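PDB 3MGA: enterochelin esterase from Salmonella enterica subsp. enterica serovar Typhimurium, which probably hydrolyses the ester bonds of ferric enterobactin, the iron-loaded siderophore, so that its iron can be released for use by the cell. Local coordinates for residues A86-W91 / Q378-H383; P161-P166 / W220-S225; S180-N185 / N255-L260. All blocks are in the same frame, centred on the assembly; numbering follows the deposited sequence.

Contact 1 of 3, residues A86-W91 / Q378-H383; sequences ALSANW and QVDGGH
Asp380 pushes its carboxylate into the tight turn Ser88-Trp91 and contributes the largest share of the surface buried here, with Trp91 next and Asn90 at the margin. Its CG stands anti to the backbone N (chi1 -179°), and beyond it the two oxygens part company. OD1 reaches the indole of Trp91 at its edge, in the plane of the ring, 3.6 Å from CD1; the two side chains cross at about a right angle, with ring and carboxylate planes 66° apart. OD2 turns to the other part of the turn, lying 3.5 Å from CB of Asn90 and close to Ser88. The modelled gap between Ser88 OG and Asp380 OD2 is too short to be trusted, so that detail is doubtful. A sounder link is a water that donates to Asp380 OD1 at 2.7 Å and also bonds to Ser88 OG at 2.8 Å.

The backbone of Asp380 takes part as well. Its O receives a nearly straight CA-H...O contact from Trp91 CA, at 3.3 Å and 169°, and a second water donates both to this oxygen and to Asn90 O. Next along, Gly381 CA sits 4.0 Å from Trp91 CD1, oblique to the ring. Both chains bend where they meet: Ser88-Trp91 is a type I beta turn between strands 80-87 and 92-100, while Asp380 is the centre of an inverse gamma turn.

The contact is thus a domain interface, water-bridged and turn against turn, between the N-terminal beta domain and the esterase domain. The chain beyond Gly381 runs on to His383, which bonds to Glu353 and touches Ser289 in a GxSxG sequence that probably forms the nucleophile elbow, a grouping consistent with the catalytic triad of an alpha/beta hydrolase.

Contact 2 of 3, residues P161-P166 / W220-S225; sequences PGWDRP and WPALAS
Trp163 lays one face of its indole over the methyl of Ala222, a residue in the first turn of helix 220-228. The bond from CA to CB of Trp163 points away from the helix, but chi1 of -58° brings CG beside the backbone N, where it comes to 4.0 Å from Ala222 CB. From there the ring spreads almost flat above the methyl: CD1 stays about as near as CG, CD2 closes in, CE2 makes the nearest approach at 3.7 Å, and CZ2, the next atom of the six-membered ring after CE2, lies at 4.1 Å from Ala222 CB. The methyl sits under the five-membered ring, only 11° off the normal through its centroid, a clear CH-pi contact. NE1 also passes over the methyl, while its N-H makes a weak hydrogen bond to Arg389 O, in helix 385-399.

The backbone closes up beside this stack. Gly162, with no side chain to hold the chains apart, brings its CA within 3.9 Å of Ala222 CA, and the two residues exchange CA-H...O contacts, each CA 3.5 Å from the O of the other. Further on, Ser225 OG donates to Arg165 O at 2.5 Å, tilted 25° from the carbonyl plane. The same hydroxyl also bonds to Gln229. At the outer end, Pro166 CB rests 3.8 Å from Pro221 CB.

What results is a loop folded on a helix: the linker from the N-terminal domain runs over helix 220-228 and against helix 385-399, while Leu223 of helix 220-228 packs on the central sheet of the alpha/beta hydrolase fold.

Contact 3 of 3, residues S180-N185 / N255-L260; sequences SERLGN and NADFWL
In the hairpin that joins strands 174-180 and 185-193 at one edge of the esterase sheet, Arg182 and Leu183 lean on Asp257, Phe258 and Leu260 at the start of helix 256-273. Arg182 covers the most ground. Its chain bends at chi2 (77°), which carries Arg182 CD across the Asp257 carboxylate, 3.4 Å from Asp257 CG, and bends again at chi3. The side chains of Arg182 and Asp257 cross at about a right angle, with guanidinium and carboxylate planes 56° apart. NH1 reaches Asp257 OD1 at 3.4 Å in a salt bridge whose hydrogen bond is weak, with an N-H...O angle of 138°. The firmer polar partner of this arginine lies about two turns beyond Asp257, where NH2 bonds to Gln264 OE1. Leu260 places CD1 over one face of the guanidinium, 3.7 Å above the plane and toward its rim, so the flat cation has an apolar neighbour as well as an acid.

The hairpin turn that presents these side chains is well defined. Ser180 OG accepts from Leu183 N at 2.9 Å, an ST motif, and Gly184 and Asn185 both face Ser180 in a G1 beta bulge. The same hydroxyl bonds to Glu265 of helix 256-273, a second tie between hairpin and helix. Opposite Leu183 lies the first helical turn. CD2 of Leu183 is 4.0 Å from Asp257 CB and equally near Phe258 N, while its CD1 meets Phe258 CD1 at 4.2 Å, oblique to the ring. Asn255 occupies the N-cap, its OD1 taking a weak bond from Asp257 N at 3.3 Å. Sitting in this first turn, the Asp257 carboxylate would probably be stabilised by the helix end as well as by Arg182.

Followed from the N terminus, the chain first passes the turn 86-91 in the N-terminal beta domain, and contact 1 is not closed until 378-383, where the last strand of the esterase sheet runs into a loop. That long loop contains both other contacts. The linker 161-166 comes next and is met by helix 220-228 in contact 2; before that helix is reached, the hairpin 180-185 has gone by, and its partner 255-260 follows later, so contacts 2 and 3 cross. Contact 1 joins the two domains, contact 2 fastens the linker to a helix of the esterase domain, and contact 3 ties the edge hairpin to helix 256-273, about 16 Å from contact 1 between nearest atoms.

Contact 1 of 3, residues A86-W91 / Q378-H383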
loop_
_atom_site.group_PDB
_atom_site.type_symbol
_atom_site.label_atom_id
_atom_site.label_comp_id
_atom_site.label_asym_id
_atom_site.label_seq_id
_atom_site.Cartn_x
_atom_site.Cartn_y
_atom_site.Cartn_z
ATOM N N ALA A 86 21.368 6.210 3.035
ATOM C CA ALA A 86 20.880 6.870 4.237
ATOM C C ALA A 86 19.355 6.749 4.293
ATOM O O ALA A 86 18.677 6.872 3.272
ATOM C CB ALA A 86 21.286 8.323 4.248
ATOM N N LEU A 87 18.822 6.491 5.485
ATOM C CA LEU A 87 17.380 6.375 5.679
ATOM C C LEU A 87 16.986 7.060 6.972
ATOM O O LEU A 87 17.753 7.059 7.936
ATOM C CB LEU A 87 16.962 4.909 5.711
ATOM C CG LEU A 87 17.152 4.141 4.404
ATOM C CD1 LEU A 87 16.875 2.664 4.604
ATOM C CD2 LEU A 87 16.261 4.724 3.298
ATOM N N SER A 88 15.797 7.654 6.994
ATOM C CA SER A 88 15.311 8.339 8.188
ATOM C C SER A 88 14.923 7.336 9.281
ATOM O O SER A 88 14.637 6.181 9.008
ATOM C CB SER A 88 14.119 9.223 7.847
ATOM O OG SER A 88 13.031 8.429 7.416
ATOM N N ALA A 89 14.875 7.806 10.516
ATOM C CA ALA A 89 14.575 6.947 11.661
ATOM C C ALA A 89 13.167 6.355 11.694
ATOM O O ALA A 89 12.965 5.279 12.241
ATOM C CB ALA A 89 14.845 7.713 12.954
ATOM N N ASN A 90 12.205 7.058 11.114
ATOM C CA ASN A 90 10.815 6.625 11.118
ATOM C C ASN A 90 10.395 5.835 9.872
ATOM O O ASN A 90 9.241 5.406 9.761
ATOM C CB ASN A 90 9.926 7.857 11.246
ATOM C CG ASN A 90 10.184 8.642 12.530
ATOM O OD1 ASN A 90 10.375 8.069 13.603
ATOM N ND2 ASN A 90 10.151 9.965 12.428
ATOM N N TRP A 91 11.337 5.622 8.963
ATOM C CA TRP A 91 11.075 4.944 7.705
ATOM C C TRP A 91 10.834 3.435 7.766
ATOM O O TRP A 91 11.366 2.724 8.614
ATOM C CB TRP A 91 12.238 5.208 6.738
ATOM C CG TRP A 91 12.033 4.646 5.376
ATOM C CD1 TRP A 91 11.405 5.248 4.341
ATOM C CD2 TRP A 91 12.472 3.370 4.898
ATOM N NE1 TRP A 91 11.415 4.431 3.238
ATOM C CE2 TRP A 91 12.066 3.269 3.556
ATOM C CE3 TRP A 91 13.156 2.296 5.480
ATOM C CZ2 TRP A 91 12.327 2.139 2.775
ATOM C CZ3 TRP A 91 13.422 1.173 4.703
ATOM C CH2 TRP A 91 13.002 1.102 3.365
ATOM N N GLN A 378 0.657 11.907 7.426
ATOM C CA GLN A 378 1.873 11.862 6.609
ATOM C C GLN A 378 2.647 10.646 7.054
ATOM O O GLN A 378 2.772 10.400 8.250
ATOM C CB GLN A 378 2.761 13.079 6.834
ATOM C CG GLN A 378 2.110 14.382 6.497
ATOM C CD GLN A 378 3.030 15.573 6.682
ATOM O OE1 GLN A 378 4.240 15.424 6.880
ATOM N NE2 GLN A 378 2.458 16.767 6.614
ATOM N N VAL A 379 3.193 9.908 6.098
ATOM C CA VAL A 379 3.937 8.709 6.398
ATOM C C VAL A 379 5.363 8.812 5.867
ATOM O O VAL A 379 5.593 9.242 4.738
ATOM C CB VAL A 379 3.212 7.453 5.809
ATOM C CG1 VAL A 379 3.963 6.177 6.138
ATOM C CG2 VAL A 379 1.801 7.366 6.357
ATOM N N ASP A 380 6.324 8.450 6.708
ATOM C CA ASP A 380 7.724 8.446 6.313
ATOM C C ASP A 380 7.907 7.100 5.619
ATOM O O ASP A 380 8.321 6.115 6.228
ATOM C CB ASP A 380 8.643 8.596 7.529
ATOM C CG ASP A 380 10.108 8.611 7.160
ATOM O OD1 ASP A 380 10.439 8.309 5.999
ATOM O OD2 ASP A 380 10.939 8.921 8.039
ATOM N N GLY A 381 7.544 7.088 4.340
ATOM C CA GLY A 381 7.598 5.913 3.478
ATOM C C GLY A 381 6.959 6.304 2.154
ATOM O O GLY A 381 6.724 7.496 1.916
ATOM N N GLY A 382 6.637 5.326 1.306
ATOM C CA GLY A 382 6.057 5.636 -0.001
ATOM C C GLY A 382 4.841 4.865 -0.479
ATOM O O GLY A 382 3.952 4.523 0.299
ATOM N N HIS A 383 4.801 4.639 -1.791
ATOM C CA HIS A 383 3.719 3.920 -2.469
ATOM C C HIS A 383 4.025 2.451 -2.169
ATOM O O HIS A 383 4.398 1.675 -3.049
ATOM C CB HIS A 383 3.800 4.240 -3.964
ATOM C CG HIS A 383 2.542 3.972 -4.722
ATOM N ND1 HIS A 383 1.504 4.878 -4.768
ATOM C CD2 HIS A 383 2.165 2.925 -5.491
ATOM C CE1 HIS A 383 0.532 4.389 -5.517
ATOM N NE2 HIS A 383 0.911 3.209 -5.974
HETATM O O HOH W 1 12.701 8.829 4.665
HETATM O O HOH W 2 6.990 4.974 8.320
#

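Contact 2 of 3, residues P161-P166 / W220-S225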
loop_
_atom_site.group_PDB
_atom_site.type_symbol
_atom_site.label_atom_id
_atom_site.label_comp_id
_atom_site.label_asym_id
_atom_site.label_seq_id
_atom_site.Cartn_x
_atom_site.Cartn_y
_atom_site.Cartn_z
ATOM N N PRO A 161 -0.724 -1.261 14.241
ATOM C CA PRO A 161 -1.724 -1.924 15.069
ATOM C C PRO A 161 -2.262 -3.220 14.497
ATOM O O PRO A 161 -2.683 -3.251 13.337
ATOM C CB PRO A 161 -2.857 -0.882 15.170
ATOM C CG PRO A 161 -2.261 0.400 14.764
ATOM C CD PRO A 161 -1.210 0.051 13.771
ATOM N N GLY A 162 -2.231 -4.277 15.316
ATOM C CA GLY A 162 -2.738 -5.586 14.940
ATOM C C GLY A 162 -1.711 -6.487 14.293
ATOM O O GLY A 162 -1.687 -7.700 14.550
ATOM N N TRP A 163 -0.863 -5.899 13.449
ATOM C CA TRP A 163 0.170 -6.642 12.745
ATOM C C TRP A 163 1.299 -7.059 13.686
ATOM O O TRP A 163 2.051 -7.983 13.375
ATOM C CB TRP A 163 0.722 -5.810 11.574
ATOM C CG TRP A 163 -0.341 -5.410 10.603
ATOM C CD1 TRP A 163 -1.066 -4.251 10.608
ATOM C CD2 TRP A 163 -0.828 -6.185 9.509
ATOM N NE1 TRP A 163 -1.967 -4.255 9.571
ATOM C CE2 TRP A 163 -1.841 -5.432 8.881
ATOM C CE3 TRP A 163 -0.497 -7.443 8.989
ATOM C CZ2 TRP A 163 -2.525 -5.892 7.757
ATOM C CZ3 TRP A 163 -1.173 -7.905 7.870
ATOM C CH2 TRP A 163 -2.179 -7.128 7.264
ATOM N N ASP A 164 1.415 -6.379 14.827
ATOM C CA ASP A 164 2.452 -6.689 15.817
ATOM C C ASP A 164 2.068 -7.893 16.678
ATOM O O ASP A 164 2.922 -8.702 17.028
ATOM C CB ASP A 164 2.740 -5.474 16.716
ATOM C CG ASP A 164 1.518 -5.032 17.534
ATOM O OD1 ASP A 164 0.364 -5.308 17.119
ATOM O OD2 ASP A 164 1.723 -4.392 18.591
ATOM N N ARG A 165 0.785 -7.992 17.023
ATOM C CA ARG A 165 0.254 -9.096 17.827
ATOM C C ARG A 165 -0.818 -9.813 17.030
ATOM O O ARG A 165 -1.994 -9.739 17.379
ATOM C CB ARG A 165 -0.396 -8.581 19.116
ATOM C CG ARG A 165 0.525 -7.924 20.115
ATOM C CD ARG A 165 -0.298 -7.259 21.221
ATOM N NE ARG A 165 -1.218 -8.190 21.879
ATOM C CZ ARG A 165 -2.118 -7.839 22.797
ATOM N NH1 ARG A 165 -2.238 -6.569 23.179
ATOM N NH2 ARG A 165 -2.907 -8.762 23.333
ATOM N N PRO A 166 -0.431 -10.496 15.940
ATOM C CA PRO A 166 -1.454 -11.185 15.163
ATOM C C PRO A 166 -2.153 -12.268 15.977
ATOM O O PRO A 166 -1.487 -13.035 16.679
ATOM C CB PRO A 166 -0.662 -11.798 14.005
ATOM C CG PRO A 166 0.752 -11.862 14.486
ATOM C CD PRO A 166 0.917 -10.684 15.376
ATOM N N TRP A 220 -6.824 -10.549 8.179
ATOM C CA TRP A 220 -7.652 -11.145 9.253
ATOM C C TRP A 220 -6.989 -11.144 10.648
ATOM O O TRP A 220 -7.571 -10.636 11.613
ATOM C CB TRP A 220 -8.060 -12.590 8.938
ATOM C CG TRP A 220 -8.189 -12.970 7.488
ATOM C CD1 TRP A 220 -7.459 -13.919 6.842
ATOM C CD2 TRP A 220 -9.075 -12.411 6.509
ATOM N NE1 TRP A 220 -7.847 -14.004 5.533
ATOM C CE2 TRP A 220 -8.838 -13.090 5.300
ATOM C CE3 TRP A 220 -10.049 -11.414 6.535
ATOM C CZ2 TRP A 220 -9.543 -12.808 4.133
ATOM C CZ3 TRP A 220 -10.748 -11.133 5.368
ATOM C CH2 TRP A 220 -10.488 -11.823 4.190
ATOM N N PRO A 221 -5.776 -11.730 10.766
ATOM C CA PRO A 221 -5.146 -11.770 12.083
ATOM C C PRO A 221 -5.027 -10.407 12.757
ATOM O O PRO A 221 -5.270 -10.301 13.964
ATOM C CB PRO A 221 -3.762 -12.368 11.800
ATOM C CG PRO A 221 -3.935 -13.135 10.528
ATOM C CD PRO A 221 -4.929 -12.356 9.734
ATOM N N ALA A 222 -4.673 -9.380 11.982
ATOM C CA ALA A 222 -4.525 -8.019 12.512
ATOM C C ALA A 222 -5.860 -7.444 12.965
ATOM O O ALA A 222 -5.933 -6.768 13.993
ATOM C CB ALA A 222 -3.891 -7.107 11.482
ATOM N N LEU A 223 -6.911 -7.710 12.195
ATOM C CA LEU A 223 -8.252 -7.220 12.531
ATOM C C LEU A 223 -8.802 -7.895 13.786
ATOM O O LEU A 223 -9.360 -7.234 14.660
ATOM C CB LEU A 223 -9.210 -7.441 11.365
ATOM C CG LEU A 223 -8.917 -6.651 10.096
ATOM C CD1 LEU A 223 -9.844 -7.106 8.974
ATOM C CD2 LEU A 223 -9.055 -5.162 10.355
ATOM N N ALA A 224 -8.653 -9.210 13.865
ATOM C CA ALA A 224 -9.136 -9.963 15.024
ATOM C C ALA A 224 -8.381 -9.537 16.284
ATOM O O ALA A 224 -8.969 -9.427 17.361
ATOM C CB ALA A 224 -9.003 -11.478 14.789
ATOM N N SER A 225 -7.084 -9.287 16.144
ATOM C CA SER A 225 -6.270 -8.853 17.275
ATOM C C SER A 225 -6.771 -7.515 17.824
ATOM O O SER A 225 -6.925 -7.358 19.021
ATOM C CB SER A 225 -4.805 -8.733 16.867
ATOM O OG SER A 225 -4.016 -8.316 17.966
#

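Contact 3 of 3, residues S180-N185 / N255-L260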
loop_
_atom_site.group_PDB
_atom_site.type_symbol
_atom_site.label_atom_id
_atom_site.label_comp_id
_atom_site.label_asym_id
_atom_site.label_seq_id
_atom_site.Cartn_x
_atom_site.Cartn_y
_atom_site.Cartn_z
ATOM N N SER A 180 -21.865 -9.684 -11.455
ATOM C CA SER A 180 -22.468 -8.368 -11.650
ATOM C C SER A 180 -23.135 -8.202 -13.009
ATOM O O SER A 180 -22.502 -8.406 -14.048
ATOM C CB SER A 180 -21.391 -7.306 -11.493
ATOM O OG SER A 180 -21.908 -6.027 -11.750
ATOM N N GLU A 181 -24.412 -7.821 -12.992
ATOM C CA GLU A 181 -25.173 -7.597 -14.213
ATOM C C GLU A 181 -24.800 -6.206 -14.741
ATOM O O GLU A 181 -24.613 -6.011 -15.940
ATOM C CB GLU A 181 -26.684 -7.706 -13.941
ATOM C CG GLU A 181 -27.532 -7.686 -15.200
ATOM C CD GLU A 181 -29.035 -7.799 -14.943
ATOM O OE1 GLU A 181 -29.457 -7.948 -13.773
ATOM O OE2 GLU A 181 -29.796 -7.737 -15.932
ATOM N N ARG A 182 -24.701 -5.248 -13.822
ATOM C CA ARG A 182 -24.295 -3.870 -14.130
ATOM C C ARG A 182 -22.924 -3.852 -14.828
ATOM O O ARG A 182 -22.761 -3.235 -15.876
ATOM C CB ARG A 182 -24.236 -3.085 -12.812
ATOM C CG ARG A 182 -23.515 -1.728 -12.798
ATOM C CD ARG A 182 -24.277 -0.617 -13.384
ATOM N NE ARG A 182 -25.550 -0.403 -12.704
ATOM C CZ ARG A 182 -26.404 0.564 -13.023
ATOM N NH1 ARG A 182 -26.103 1.433 -13.982
ATOM N NH2 ARG A 182 -27.550 0.678 -12.367
ATOM N N LEU A 183 -21.948 -4.538 -14.245
ATOM C CA LEU A 183 -20.592 -4.577 -14.801
ATOM C C LEU A 183 -20.402 -5.608 -15.902
ATOM O O LEU A 183 -19.566 -5.421 -16.794
ATOM C CB LEU A 183 -19.565 -4.830 -13.697
ATOM C CG LEU A 183 -19.498 -3.713 -12.666
ATOM C CD1 LEU A 183 -18.622 -4.108 -11.491
ATOM C CD2 LEU A 183 -19.006 -2.413 -13.331
ATOM N N GLY A 184 -21.145 -6.705 -15.822
ATOM C CA GLY A 184 -21.057 -7.760 -16.823
ATOM C C GLY A 184 -19.855 -8.649 -16.612
ATOM O O GLY A 184 -19.295 -9.169 -17.566
ATOM N N ASN A 185 -19.447 -8.804 -15.355
ATOM C CA ASN A 185 -18.316 -9.659 -15.005
ATOM C C ASN A 185 -18.510 -10.298 -13.630
ATOM O O ASN A 185 -19.329 -9.830 -12.838
ATOM C CB ASN A 185 -16.995 -8.876 -15.080
ATOM C CG ASN A 185 -16.935 -7.709 -14.102
ATOM O OD1 ASN A 185 -17.428 -7.786 -12.978
ATOM N ND2 ASN A 185 -16.301 -6.626 -14.528
ATOM N N ASN A 255 -15.366 5.384 -11.602
ATOM C CA ASN A 255 -16.321 4.679 -12.461
ATOM C C ASN A 255 -17.592 4.488 -11.627
ATOM O O ASN A 255 -17.595 3.734 -10.656
ATOM C CB ASN A 255 -15.765 3.336 -12.929
ATOM C CG ASN A 255 -16.668 2.644 -13.939
ATOM O OD1 ASN A 255 -17.784 3.090 -14.210
ATOM N ND2 ASN A 255 -16.181 1.547 -14.505
ATOM N N ALA A 256 -18.662 5.177 -12.013
ATOM C CA ALA A 256 -19.926 5.132 -11.268
ATOM C C ALA A 256 -20.567 3.760 -11.225
ATOM O O ALA A 256 -21.121 3.381 -10.204
ATOM C CB ALA A 256 -20.912 6.172 -11.811
ATOM N N ASP A 257 -20.496 3.011 -12.319
ATOM C CA ASP A 257 -21.092 1.667 -12.340
ATOM C C ASP A 257 -20.548 0.747 -11.270
ATOM O O ASP A 257 -21.293 -0.039 -10.703
ATOM C CB ASP A 257 -20.974 1.011 -13.718
ATOM C CG ASP A 257 -22.001 1.534 -14.697
ATOM O OD1 ASP A 257 -22.863 2.338 -14.273
ATOM O OD2 ASP A 257 -21.965 1.124 -15.883
ATOM N N PHE A 258 -19.257 0.842 -10.982
ATOM C CA PHE A 258 -18.678 -0.010 -9.955
ATOM C C PHE A 258 -19.423 0.174 -8.633
ATOM O O PHE A 258 -19.884 -0.795 -8.036
ATOM C CB PHE A 258 -17.192 0.273 -9.768
ATOM C CG PHE A 258 -16.565 -0.525 -8.667
ATOM C CD1 PHE A 258 -16.201 -1.847 -8.870
ATOM C CD2 PHE A 258 -16.340 0.039 -7.421
ATOM C CE1 PHE A 258 -15.624 -2.585 -7.858
ATOM C CE2 PHE A 258 -15.763 -0.705 -6.404
ATOM C CZ PHE A 258 -15.403 -2.016 -6.629
ATOM N N TRP A 259 -19.558 1.427 -8.201
ATOM C CA TRP A 259 -20.236 1.723 -6.936
ATOM C C TRP A 259 -21.744 1.549 -6.979
ATOM O O TRP A 259 -22.344 1.216 -5.957
ATOM C CB TRP A 259 -19.836 3.098 -6.416
ATOM C CG TRP A 259 -18.427 3.091 -5.973
ATOM C CD1 TRP A 259 -17.360 3.657 -6.600
ATOM C CD2 TRP A 259 -17.907 2.395 -4.838
ATOM N NE1 TRP A 259 -16.213 3.396 -5.899
ATOM C CE2 TRP A 259 -16.521 2.620 -4.812
ATOM C CE3 TRP A 259 -18.487 1.625 -3.824
ATOM C CZ2 TRP A 259 -15.700 2.109 -3.808
ATOM C CZ3 TRP A 259 -17.678 1.115 -2.834
ATOM C CH2 TRP A 259 -16.294 1.355 -2.835
ATOM N N LEU A 260 -22.357 1.776 -8.140
ATOM C CA LEU A 260 -23.788 1.533 -8.280
ATOM C C LEU A 260 -24.004 0.034 -8.107
ATOM O O LEU A 260 -24.865 -0.385 -7.351
ATOM C CB LEU A 260 -24.315 1.979 -9.645
ATOM C CG LEU A 260 -24.487 3.474 -9.900
ATOM C CD1 LEU A 260 -24.783 3.725 -11.357
ATOM C CD2 LEU A 260 -25.591 4.074 -9.000
#